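Local coordinates for protein GH3 beta-N-acetylglucosaminidase (Paenibacillaceae, PDB 6K5J) that hydrolyses terminal beta-linked N-acetylglucosamine residues from the non-reducing ends of saccharides as a family 3 glycoside hydrolase, at residues E116-I121 with T166-G171; T374-E379 with F488-L493. One frame throughout, in Å; residues are numbered along the deposited sequence.

Contact 1 joins two helices of the N-terminal barrel domain, whereas contact 2 pins a short 3-10 turn to the edge strand 374-377 of the mixed sheet that follows the barrel domain in the chain. Their centres are 30 Å apart and their nearest atoms about 16 Å, so they do not touch. Helix 359-372 bridges the gap: it packs on Glu116 and Ile120 of contact 1 and leads directly into strand 374-377 of contact 2. Phe488, in the second segment of contact 2, also reaches back to Asn141 and Pro144 in the barrel domain. In family 3 enzymes the active site lies at the C-terminal mouth of the barrel strands; contact 1 belongs to the surrounding helical layer.

Contact 1: residues E116-I121 with T166-G171; sequences EAAHII and TEAVRG
His119 and Gly171 lie abreast, their CA atoms 4.2 Å apart, where helices 111-127 and 158-174 run side by side in nearly the same direction. The local axes approach to 7.3 Å at an angle of 29°, a close fit between successive helices of the TIM-barrel shell. Small residues allow it. Gly171 turns no side chain into the interface, and a beta carbon built on it would fall only 3.0 Å from His119 N. Next to it Ala118 points its methyl at the partner helix: CB rests 3.3 Å from Ala168 O and 4.0 Å from Ala168 CB. Phe172 and Tyr154 extend this apolar patch beyond the two segments.

On the other flank the imidazole reaches across. With CG anti to the backbone N (chi1 -170°), the His119 ring swings beside Gly171 and offers ND1 to Gly171 O at 3.2 Å. The N-H...O angle is 148°; the oxygen sits at the ring edge, somewhat tilted from its plane, and receives the donor on a lone pair in the carbonyl plane. His119 CA adds a C-H...O contact to Gly171 O at 3.5 Å, so ring and backbone share one acceptor. An alanine in place of His119 is likely to cost Gly171 O its imidazole donor and leave a gap beside Asp174, which the His119 side chain also touches. Since ND1 is the donor, the proton is on that nitrogen, and its bond to Gly171 O, with chi1, is consistent with a fixed ring orientation beside the small Ala118, Ala168 and Gly171.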
loop_
_atom_site.group_PDB
_atom_site.type_symbol
_atom_site.label_atom_id
_atom_site.label_comp_id
_atom_site.label_asym_id
_atom_site.label_seq_id
_atom_site.Cartn_x
_atom_site.Cartn_y
_atom_site.Cartn_z
ATOM N N GLU A 116 8.488 -6.971 12.519
ATOM C CA GLU A 116 7.377 -7.545 13.266
ATOM C C GLU A 116 6.043 -7.173 12.635
ATOM O O GLU A 116 5.134 -8.004 12.572
ATOM C CB GLU A 116 7.430 -7.118 14.732
ATOM C CG GLU A 116 8.779 -7.389 15.350
ATOM C CD GLU A 116 8.810 -7.173 16.833
ATOM O OE1 GLU A 116 8.178 -6.204 17.311
ATOM O OE2 GLU A 116 9.482 -7.975 17.520
ATOM N N ALA A 117 5.914 -5.934 12.152
ATOM C CA ALA A 117 4.688 -5.531 11.471
ATOM C C ALA A 117 4.433 -6.406 10.249
ATOM O O ALA A 117 3.322 -6.916 10.048
ATOM C CB ALA A 117 4.788 -4.057 11.088
ATOM N N ALA A 118 5.464 -6.611 9.432
ATOM C CA ALA A 118 5.309 -7.417 8.227
ATOM C C ALA A 118 5.063 -8.875 8.569
ATOM O O ALA A 118 4.318 -9.571 7.863
ATOM C CB ALA A 118 6.549 -7.277 7.342
ATOM N N HIS A 119 5.686 -9.366 9.643
ATOM C CA HIS A 119 5.488 -10.768 10.007
ATOM C C HIS A 119 4.065 -11.020 10.498
ATOM O O HIS A 119 3.494 -12.084 10.239
ATOM C CB HIS A 119 6.505 -11.197 11.062
ATOM C CG HIS A 119 6.520 -12.676 11.303
ATOM N ND1 HIS A 119 7.072 -13.566 10.408
ATOM C CD2 HIS A 119 6.049 -13.420 12.331
ATOM C CE1 HIS A 119 6.950 -14.796 10.879
ATOM N NE2 HIS A 119 6.329 -14.736 12.043
ATOM N N ILE A 120 3.471 -10.062 11.207
ATOM C CA ILE A 120 2.064 -10.202 11.575
ATOM C C ILE A 120 1.194 -10.237 10.325
ATOM O O ILE A 120 0.339 -11.118 10.168
ATOM C CB ILE A 120 1.627 -9.070 12.518
ATOM C CG1 ILE A 120 2.217 -9.265 13.915
ATOM C CG2 ILE A 120 0.104 -9.018 12.591
ATOM C CD1 ILE A 120 2.022 -8.034 14.803
ATOM N N ILE A 121 1.384 -9.266 9.423
ATOM C CA ILE A 121 0.609 -9.265 8.178
ATOM C C ILE A 121 0.770 -10.596 7.453
ATOM O O ILE A 121 -0.209 -11.207 7.005
ATOM C CB ILE A 121 1.029 -8.098 7.265
ATOM C CG1 ILE A 121 0.550 -6.750 7.825
ATOM C CG2 ILE A 121 0.459 -8.313 5.842
ATOM C CD1 ILE A 121 1.199 -5.524 7.119
ATOM N N THR A 166 13.953 -3.875 3.791
ATOM C CA THR A 166 14.451 -5.245 3.692
ATOM C C THR A 166 13.984 -6.088 4.862
ATOM O O THR A 166 13.773 -7.294 4.702
ATOM C CB THR A 166 15.981 -5.305 3.594
ATOM O OG1 THR A 166 16.576 -4.654 4.723
ATOM C CG2 THR A 166 16.461 -4.656 2.298
ATOM N N GLU A 167 13.809 -5.482 6.038
ATOM C CA GLU A 167 13.254 -6.229 7.160
ATOM C C GLU A 167 11.785 -6.566 6.936
ATOM O O GLU A 167 11.323 -7.625 7.377
ATOM C CB GLU A 167 13.444 -5.439 8.454
ATOM C CG GLU A 167 14.867 -5.605 9.029
ATOM C CD GLU A 167 15.181 -7.070 9.317
ATOM O OE1 GLU A 167 14.720 -7.568 10.363
ATOM O OE2 GLU A 167 15.865 -7.729 8.503
ATOM N N ALA A 168 11.033 -5.684 6.269
ATOM C CA ALA A 168 9.654 -6.026 5.924
ATOM C C ALA A 168 9.611 -7.211 4.970
ATOM O O ALA A 168 8.786 -8.121 5.136
ATOM C CB ALA A 168 8.933 -4.816 5.318
ATOM N N VAL A 169 10.478 -7.209 3.955
ATOM C CA VAL A 169 10.596 -8.358 3.052
ATOM C C VAL A 169 10.829 -9.636 3.846
ATOM O O VAL A 169 10.175 -10.663 3.614
ATOM C CB VAL A 169 11.728 -8.135 2.033
ATOM C CG1 VAL A 169 12.016 -9.442 1.280
ATOM C CG2 VAL A 169 11.343 -7.033 1.052
ATOM N N ARG A 170 11.780 -9.594 4.783
ATOM C CA ARG A 170 12.093 -10.787 5.572
ATOM C C ARG A 170 10.907 -11.226 6.432
ATOM O O ARG A 170 10.640 -12.425 6.563
ATOM C CB ARG A 170 13.321 -10.529 6.444
ATOM C CG ARG A 170 13.896 -11.785 7.099
ATOM C CD ARG A 170 15.276 -11.510 7.706
ATOM N NE ARG A 170 15.188 -10.643 8.875
ATOM C CZ ARG A 170 14.947 -11.076 10.107
ATOM N NH1 ARG A 170 14.764 -12.374 10.331
ATOM N NH2 ARG A 170 14.884 -10.215 11.114
ATOM N N GLY A 171 10.194 -10.274 7.039
ATOM C CA GLY A 171 9.025 -10.640 7.833
ATOM C C GLY A 171 7.930 -11.297 7.009
ATOM O O GLY A 171 7.311 -12.271 7.447
#

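Contact 2: residues T374-E379 with F488-L493; sequences TLLRSE and FDINAL
Arg377 starts out extended, with CG anti to the backbone N (chi1 178°), and then bends at chi3 (-65°), which lays its guanidinium against Ile490. Ile490 sends CG1 out anti to its own backbone N, so that CD1 leads toward strand 374-377. This strand is the edge of the six-stranded mixed sheet, antiparallel to 499-501, and Leu376 and Arg377 form a classic beta bulge opposite Phe499. The bulge explains why two consecutive side chains both turn to the 3-10 turn 488-492 rather than to opposite faces of the sheet.

Ile490 fits between them. Its CD1 meets Leu376 CB at 3.9 Å, and its CG2 meets Leu376 CD2, also at 3.9 Å, while Phe499 touches Leu376 and Ile490 from the neighbouring strand. Ile490 CG1 lies over one face of the Arg377 guanidinium, displaced toward its rim, with NH2 of Arg377 the nearest nitrogen at 3.7 Å. An aliphatic branch thus covers part of one face of the charged group and leaves its edge to polar partners.

At that edge, Arg377 NH1 donates to Leu493 O at 3.1 Å with an N-H...O angle of 143°; the oxygen lies in the guanidinium plane, although the donor is tilted from the carbonyl plane. Val496 O, outside the two segments, is the stronger acceptor for the same NH1, which therefore holds two carbonyls of the run leading into strand 499-501. The other terminal nitrogen works through a water: Arg377 NH2 gives to it at 3.0 Å, and the water passes a hydrogen bond of 2.6 Å to Ile490 O.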
loop_
_atom_site.group_PDB
_atom_site.type_symbol
_atom_site.label_atom_id
_atom_site.label_comp_id
_atom_site.label_asym_id
_atom_site.label_seq_id
_atom_site.Cartn_x
_atom_site.Cartn_y
_atom_site.Cartn_z
ATOM N N THR A 374 4.637 12.078 16.003
ATOM C CA THR A 374 5.670 13.082 15.798
ATOM C C THR A 374 5.098 14.471 16.040
ATOM O O THR A 374 3.964 14.755 15.659
ATOM C CB THR A 374 6.217 12.965 14.371
ATOM O OG1 THR A 374 6.693 11.625 14.172
ATOM C CG2 THR A 374 7.344 13.959 14.125
ATOM N N LEU A 375 5.874 15.330 16.691
ATOM C CA LEU A 375 5.491 16.719 16.916
ATOM C C LEU A 375 6.316 17.590 15.980
ATOM O O LEU A 375 7.542 17.642 16.102
ATOM C CB LEU A 375 5.715 17.130 18.376
ATOM C CG LEU A 375 5.387 18.589 18.759
ATOM C CD1 LEU A 375 3.976 18.986 18.316
ATOM C CD2 LEU A 375 5.542 18.797 20.257
ATOM N N LEU A 376 5.654 18.266 15.048
ATOM C CA LEU A 376 6.355 19.096 14.078
ATOM C C LEU A 376 6.407 20.562 14.474
ATOM O O LEU A 376 7.332 21.273 14.064
ATOM C CB LEU A 376 5.693 18.981 12.697
ATOM C CG LEU A 376 5.996 17.741 11.852
ATOM C CD1 LEU A 376 5.274 16.544 12.397
ATOM C CD2 LEU A 376 5.561 17.984 10.405
ATOM N N ARG A 377 5.454 21.033 15.272
ATOM C CA ARG A 377 5.390 22.450 15.595
ATOM C C ARG A 377 4.637 22.603 16.906
ATOM O O ARG A 377 3.631 21.933 17.116
ATOM C CB ARG A 377 4.688 23.240 14.478
ATOM C CG ARG A 377 4.547 24.730 14.768
ATOM C CD ARG A 377 3.692 25.439 13.726
ATOM N NE ARG A 377 4.313 25.430 12.415
ATOM C CZ ARG A 377 3.674 25.695 11.284
ATOM N NH1 ARG A 377 2.379 25.989 11.302
ATOM N NH2 ARG A 377 4.330 25.668 10.134
ATOM N N SER A 378 5.135 23.471 17.782
ATOM C CA SER A 378 4.412 23.793 19.007
ATOM C C SER A 378 4.982 25.079 19.578
ATOM O O SER A 378 6.109 25.475 19.264
ATOM C CB SER A 378 4.498 22.672 20.042
ATOM O OG SER A 378 5.845 22.431 20.379
ATOM N N GLU A 379 4.185 25.724 20.427
ATOM C CA GLU A 379 4.541 27.009 21.020
ATOM C C GLU A 379 4.567 26.961 22.543
ATOM O O GLU A 379 4.476 28.007 23.192
ATOM C CB GLU A 379 3.569 28.090 20.558
ATOM C CG GLU A 379 4.090 28.947 19.442
ATOM C CD GLU A 379 3.032 29.891 18.919
ATOM O OE1 GLU A 379 2.225 30.392 19.738
ATOM O OE2 GLU A 379 2.999 30.120 17.692
ATOM N N PHE A 488 2.524 16.312 5.403
ATOM C CA PHE A 488 2.820 17.554 4.701
ATOM C C PHE A 488 1.675 18.558 4.768
ATOM O O PHE A 488 1.818 19.678 4.258
ATOM C CB PHE A 488 3.200 17.214 3.254
ATOM C CG PHE A 488 4.116 16.010 3.159
ATOM C CD1 PHE A 488 5.355 16.021 3.789
ATOM C CD2 PHE A 488 3.720 14.860 2.492
ATOM C CE1 PHE A 488 6.205 14.905 3.730
ATOM C CE2 PHE A 488 4.561 13.740 2.427
ATOM C CZ PHE A 488 5.794 13.761 3.049
ATOM N N ASP A 489 0.557 18.186 5.404
ATOM C CA ASP A 489 -0.524 19.131 5.664
ATOM C C ASP A 489 -0.016 20.413 6.307
ATOM O O ASP A 489 -0.550 21.499 6.048
ATOM C CB ASP A 489 -1.574 18.491 6.581
ATOM C CG ASP A 489 -2.459 17.502 5.864
ATOM O OD1 ASP A 489 -2.237 17.251 4.666
ATOM O OD2 ASP A 489 -3.383 16.964 6.514
ATOM N N ILE A 490 1.003 20.306 7.170
ATOM C CA ILE A 490 1.509 21.479 7.884
ATOM C C ILE A 490 1.932 22.572 6.910
ATOM O O ILE A 490 1.894 23.760 7.251
ATOM C CB ILE A 490 2.675 21.087 8.817
ATOM C CG1 ILE A 490 3.085 22.259 9.710
ATOM C CG2 ILE A 490 3.874 20.586 8.023
ATOM C CD1 ILE A 490 4.169 21.908 10.713
ATOM N N ASN A 491 2.361 22.190 5.697
ATOM C CA ASN A 491 2.809 23.150 4.687
ATOM C C ASN A 491 1.686 24.067 4.224
ATOM O O ASN A 491 1.962 25.158 3.710
ATOM C CB ASN A 491 3.386 22.421 3.466
ATOM C CG ASN A 491 4.700 21.740 3.762
ATOM O OD1 ASN A 491 5.359 22.048 4.754
ATOM N ND2 ASN A 491 5.092 20.809 2.900
ATOM N N ALA A 492 0.435 23.640 4.379
ATOM C CA ALA A 492 -0.731 24.417 4.000
ATOM C C ALA A 492 -1.392 25.109 5.183
ATOM O O ALA A 492 -2.469 25.686 5.014
ATOM C CB ALA A 492 -1.755 23.523 3.291
ATOM N N LEU A 493 -0.779 25.066 6.369
ATOM C CA LEU A 493 -1.414 25.519 7.612
ATOM C C LEU A 493 -0.505 26.483 8.377
ATOM O O LEU A 493 -0.087 26.206 9.506
ATOM C CB LEU A 493 -1.786 24.315 8.483
ATOM C CG LEU A 493 -2.728 23.306 7.832
ATOM C CD1 LEU A 493 -2.838 22.037 8.691
ATOM C CD2 LEU A 493 -4.114 23.921 7.594
HETATM O O HOH W 1 2.943 26.176 7.521
#